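Local coordinates for protein prenylcyclase (Actinoplanes teichomyceticus, PDB 6IJ1) that probably acts on isoprenoid substrates, as a prenyl-cyclising or prenyl-transferring enzyme of a largely helical fold, at residues Ala222-Ala227 with Pro261-Ala266; Leu251-Val256 with Ala266-Ala271. One frame throughout, in Å; residues are numbered along the deposited sequence.

Contact 1 (Ala222-Ala227 with Pro261-Ala266); sequences AARWAA and PGFGDA
F263 lays its ring across the flank of the helical residues A223, R224 and A227, with the guanidinium of R224 spread over one of its faces. The two flat groups are 25° from parallel. NH1 of R224 stands 3.7 Å above the plane of the F263 ring, offset toward its rim, while CE1 of F263 lies over the centre of the guanidinium. The aliphatic part of the arginine joins in, R224 CG meeting F263 CZ at 3.6 Å. A bend at chi2 (142°) turns the rest of the chain back over the ring. Two polar partners hold the guanidinium there: NH2 forms a salt bridge with E260, immediately before P261 in the same loop, and NH1 donates to the carbonyl of A220, one helical turn earlier.

The far corner of the ring meets the two alanines. A223 CB comes within 3.8 Å of F263 CE2, and A227 CB, one turn further along, is 4.0 Å from the same carbon. F263 CE2 also comes to 3.5 Å from A223 O, which lies obliquely to the ring and is already engaged by A227 N in the helix. The phenylalanine is presented by a type II turn from G262 to D265, closed by a weak bond from D265 N to G262 O. G264, with positive phi at the third position of this turn, is also the N-cap of helix 265-278, so one short loop both starts that helix and delivers an aromatic group to helix 216-229. With CG of F263 anti to its own nitrogen (chi1 179°), the ring projects from the turn toward the alanines, and V256 of helix 246-256 touches it as well.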
# COMPACT_ATOMS: atom_id res chain seq x y z
N ALA A 222 -13.96 -1.31 11.95
CA ALA A 222 -13.38 -1.72 10.65
C ALA A 222 -13.31 -3.24 10.56
O ALA A 222 -13.53 -3.77 9.48
CB ALA A 222 -12.02 -1.10 10.49
N ALA A 223 -12.97 -3.91 11.66
CA ALA A 223 -12.86 -5.39 11.62
C ALA A 223 -14.23 -5.97 11.28
O ALA A 223 -14.29 -6.94 10.54
CB ALA A 223 -12.34 -5.91 12.93
N ARG A 224 -15.28 -5.39 11.85
CA ARG A 224 -16.62 -5.87 11.58
C ARG A 224 -17.01 -5.64 10.12
O ARG A 224 -17.60 -6.53 9.48
CB ARG A 224 -17.63 -5.20 12.51
CG ARG A 224 -17.61 -5.86 13.91
CD ARG A 224 -17.77 -4.88 15.07
NE ARG A 224 -17.94 -5.70 16.27
CZ ARG A 224 -16.95 -6.14 17.02
NH1 ARG A 224 -15.67 -5.83 16.69
NH2 ARG A 224 -17.20 -6.94 18.12
N TRP A 225 -16.68 -4.47 9.56
CA TRP A 225 -16.94 -4.23 8.14
C TRP A 225 -16.22 -5.29 7.29
O TRP A 225 -16.81 -5.90 6.37
CB TRP A 225 -16.46 -2.82 7.77
CG TRP A 225 -16.50 -2.57 6.30
CD1 TRP A 225 -17.58 -2.14 5.58
CD2 TRP A 225 -15.41 -2.70 5.38
NE1 TRP A 225 -17.25 -2.03 4.23
CE2 TRP A 225 -15.93 -2.39 4.10
CE3 TRP A 225 -14.08 -3.11 5.50
CZ2 TRP A 225 -15.13 -2.44 2.93
CZ3 TRP A 225 -13.26 -3.13 4.32
CH2 TRP A 225 -13.79 -2.76 3.08
N ALA A 226 -14.94 -5.51 7.58
CA ALA A 226 -14.13 -6.42 6.78
C ALA A 226 -14.65 -7.85 6.89
O ALA A 226 -14.62 -8.58 5.89
CB ALA A 226 -12.65 -6.33 7.19
N ALA A 227 -15.08 -8.28 8.09
CA ALA A 227 -15.52 -9.66 8.21
C ALA A 227 -16.74 -9.91 7.34
O ALA A 227 -16.89 -11.01 6.78
CB ALA A 227 -15.83 -9.97 9.69
N PRO A 261 -9.60 -9.60 20.76
CA PRO A 261 -9.21 -11.01 20.81
C PRO A 261 -10.34 -11.96 20.41
O PRO A 261 -11.48 -11.85 20.89
CB PRO A 261 -8.82 -11.23 22.28
CG PRO A 261 -8.34 -9.81 22.68
CD PRO A 261 -9.14 -8.84 21.95
N GLY A 262 -9.99 -12.87 19.52
CA GLY A 262 -10.95 -13.84 19.02
C GLY A 262 -11.89 -13.35 17.95
O GLY A 262 -12.58 -14.19 17.31
N PHE A 263 -11.97 -12.04 17.67
CA PHE A 263 -12.93 -11.59 16.67
C PHE A 263 -12.55 -12.09 15.27
O PHE A 263 -11.37 -12.03 14.88
CB PHE A 263 -13.02 -10.05 16.62
CG PHE A 263 -13.97 -9.61 15.61
CD1 PHE A 263 -15.33 -9.54 15.89
CD2 PHE A 263 -13.55 -9.39 14.29
CE1 PHE A 263 -16.27 -9.25 14.97
CE2 PHE A 263 -14.48 -9.07 13.31
CZ PHE A 263 -15.86 -9.01 13.61
N GLY A 264 -13.54 -12.56 14.53
CA GLY A 264 -13.34 -12.96 13.12
C GLY A 264 -12.45 -14.17 12.93
O GLY A 264 -11.91 -14.31 11.85
N ASP A 265 -12.34 -15.03 13.93
CA ASP A 265 -11.50 -16.24 13.80
C ASP A 265 -11.91 -17.04 12.56
O ASP A 265 -11.04 -17.47 11.80
CB ASP A 265 -11.65 -17.08 15.07
CG ASP A 265 -10.76 -18.29 15.10
OD1 ASP A 265 -9.55 -18.11 15.29
OD2 ASP A 265 -11.28 -19.39 14.94
N ALA A 266 -13.21 -17.24 12.38
CA ALA A 266 -13.74 -18.03 11.24
C ALA A 266 -13.40 -17.36 9.90
O ALA A 266 -12.96 -18.05 9.01
CB ALA A 266 -15.22 -18.20 11.41

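Contact 2 (Leu251-Val256 with Ala266-Ala271)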
# COMPACT_ATOMS: atom_id res chain seq x y z
N LEU A 251 -6.32 -8.19 2.11
CA LEU A 251 -6.49 -6.97 2.87
C LEU A 251 -7.67 -7.08 3.82
O LEU A 251 -7.57 -6.59 4.96
CB LEU A 251 -6.65 -5.78 1.90
CG LEU A 251 -5.38 -5.52 1.13
CD1 LEU A 251 -5.70 -4.74 -0.16
CD2 LEU A 251 -4.32 -4.78 1.99
N ALA A 252 -8.77 -7.71 3.40
CA ALA A 252 -9.88 -7.87 4.34
C ALA A 252 -9.46 -8.74 5.51
O ALA A 252 -9.81 -8.43 6.66
CB ALA A 252 -11.10 -8.49 3.62
N LEU A 253 -8.74 -9.85 5.26
CA LEU A 253 -8.22 -10.69 6.35
C LEU A 253 -7.46 -9.82 7.36
O LEU A 253 -7.67 -9.92 8.59
CB LEU A 253 -7.32 -11.78 5.73
CG LEU A 253 -6.79 -12.88 6.63
CD1 LEU A 253 -6.24 -14.01 5.74
CD2 LEU A 253 -5.65 -12.37 7.56
N ARG A 254 -6.57 -8.97 6.85
CA ARG A 254 -5.71 -8.17 7.72
C ARG A 254 -6.52 -7.16 8.52
O ARG A 254 -6.19 -6.97 9.71
CB ARG A 254 -4.69 -7.45 6.84
CG ARG A 254 -3.59 -8.38 6.41
CD ARG A 254 -2.76 -7.85 5.24
NE ARG A 254 -2.08 -6.61 5.66
CZ ARG A 254 -1.33 -5.90 4.83
NH1 ARG A 254 -1.17 -6.30 3.56
NH2 ARG A 254 -0.77 -4.79 5.29
N ALA A 255 -7.61 -6.63 7.97
CA ALA A 255 -8.47 -5.71 8.72
C ALA A 255 -9.23 -6.46 9.82
O ALA A 255 -9.38 -5.95 10.95
CB ALA A 255 -9.40 -4.97 7.76
N VAL A 256 -9.69 -7.68 9.52
CA VAL A 256 -10.39 -8.44 10.56
C VAL A 256 -9.47 -8.68 11.73
O VAL A 256 -9.90 -8.66 12.90
CB VAL A 256 -10.88 -9.76 9.96
CG1 VAL A 256 -11.51 -10.61 11.12
CG2 VAL A 256 -11.95 -9.52 8.98
N ALA A 266 -13.21 -17.24 12.38
CA ALA A 266 -13.74 -18.03 11.24
C ALA A 266 -13.40 -17.36 9.90
O ALA A 266 -12.96 -18.05 9.01
CB ALA A 266 -15.22 -18.20 11.41
N GLN A 267 -13.64 -16.06 9.81
CA GLN A 267 -13.41 -15.34 8.53
C GLN A 267 -11.92 -15.35 8.19
O GLN A 267 -11.58 -15.50 7.02
CB GLN A 267 -13.99 -13.94 8.65
CG GLN A 267 -15.51 -13.92 8.67
CD GLN A 267 -16.12 -14.05 10.05
OE1 GLN A 267 -15.45 -14.37 11.02
NE2 GLN A 267 -17.40 -13.79 10.13
N ILE A 268 -11.06 -15.17 9.18
CA ILE A 268 -9.60 -15.16 8.92
C ILE A 268 -9.18 -16.56 8.43
O ILE A 268 -8.46 -16.63 7.46
CB ILE A 268 -8.83 -14.71 10.18
CG1 ILE A 268 -9.06 -13.23 10.45
CG2 ILE A 268 -7.35 -15.04 10.06
CD1 ILE A 268 -8.56 -12.78 11.80
N ARG A 269 -9.65 -17.62 9.09
CA ARG A 269 -9.25 -18.98 8.64
C ARG A 269 -9.80 -19.24 7.23
O ARG A 269 -9.09 -19.84 6.42
CB ARG A 269 -9.67 -20.03 9.67
CG ARG A 269 -8.79 -20.05 10.91
CD ARG A 269 -9.10 -21.13 11.93
NE ARG A 269 -10.30 -20.88 12.72
CZ ARG A 269 -11.46 -21.41 12.42
NH1 ARG A 269 -11.53 -22.26 11.42
NH2 ARG A 269 -12.54 -21.10 13.12
N ALA A 270 -11.03 -18.80 6.97
CA ALA A 270 -11.64 -19.03 5.64
C ALA A 270 -10.87 -18.26 4.56
O ALA A 270 -10.60 -18.84 3.50
CB ALA A 270 -13.10 -18.65 5.66
N ALA A 271 -10.53 -17.00 4.83
CA ALA A 271 -9.80 -16.18 3.84
C ALA A 271 -8.40 -16.77 3.61
O ALA A 271 -7.96 -16.81 2.48
CB ALA A 271 -9.74 -14.75 4.29
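Helices 246-256 and 265-278 run nearly antiparallel here, their local axes 9.3 Å apart at closest approach and inclined at 154°, with L253 and I268 nearest in backbone, CA to CA 5.3 Å. No hydrogen bond crosses the interface, and aliphatic groups make its main side-chain contacts. I268 carries it with two branches that serve different partners. Its CG1 arm slides past V256 in the opposite direction, I268 CG1 lying 3.6 Å from V256 CG1; placing that valine methyl anti to its backbone N (chi1 175°) aims it at the isoleucine. The other branch goes to L253, whose side chain crosses that of I268 at about a right angle, so that CG2 of I268 sits 4.0 Å from CD2 of L253. The second leucine methyl, CD1, lies 3.8 Å from I268 O and rests 3.9 Å from A271 CB on the next turn. The pair forms a helical hairpin, and its two members have other neighbours too: V256 and Q267 both touch A227 of helix 216-229, while on helix 246-256 L251 and R254 meet helices 198-209 and 327-341, R254 forming a salt bridge with E207 of the former.

How the contacts relate
Contacts 1 and 2 lie side by side, their centres about 7 Å apart, and share A266 at the start of helix 265-278. Along the chain their segments alternate, in the order 222-227, 251-256, 261-266 and 266-271. Contact 2 joins helices 246-256 and 265-278, and contact 1 sets the loop between them against helix 216-229. Helix 246-256 closes the triangle by packing on helix 216-229 directly: V256 CG2 approaches A227 N to 3.5 Å, and A226 CB lies 3.6 Å from A255 CB. Such packing of consecutive helices, with Gln-x-x-x-Gly-x-Trp motifs recurring in the sequence, is consistent with the alpha/alpha toroid of protein prenyltransferase beta subunits and class II terpene cyclases.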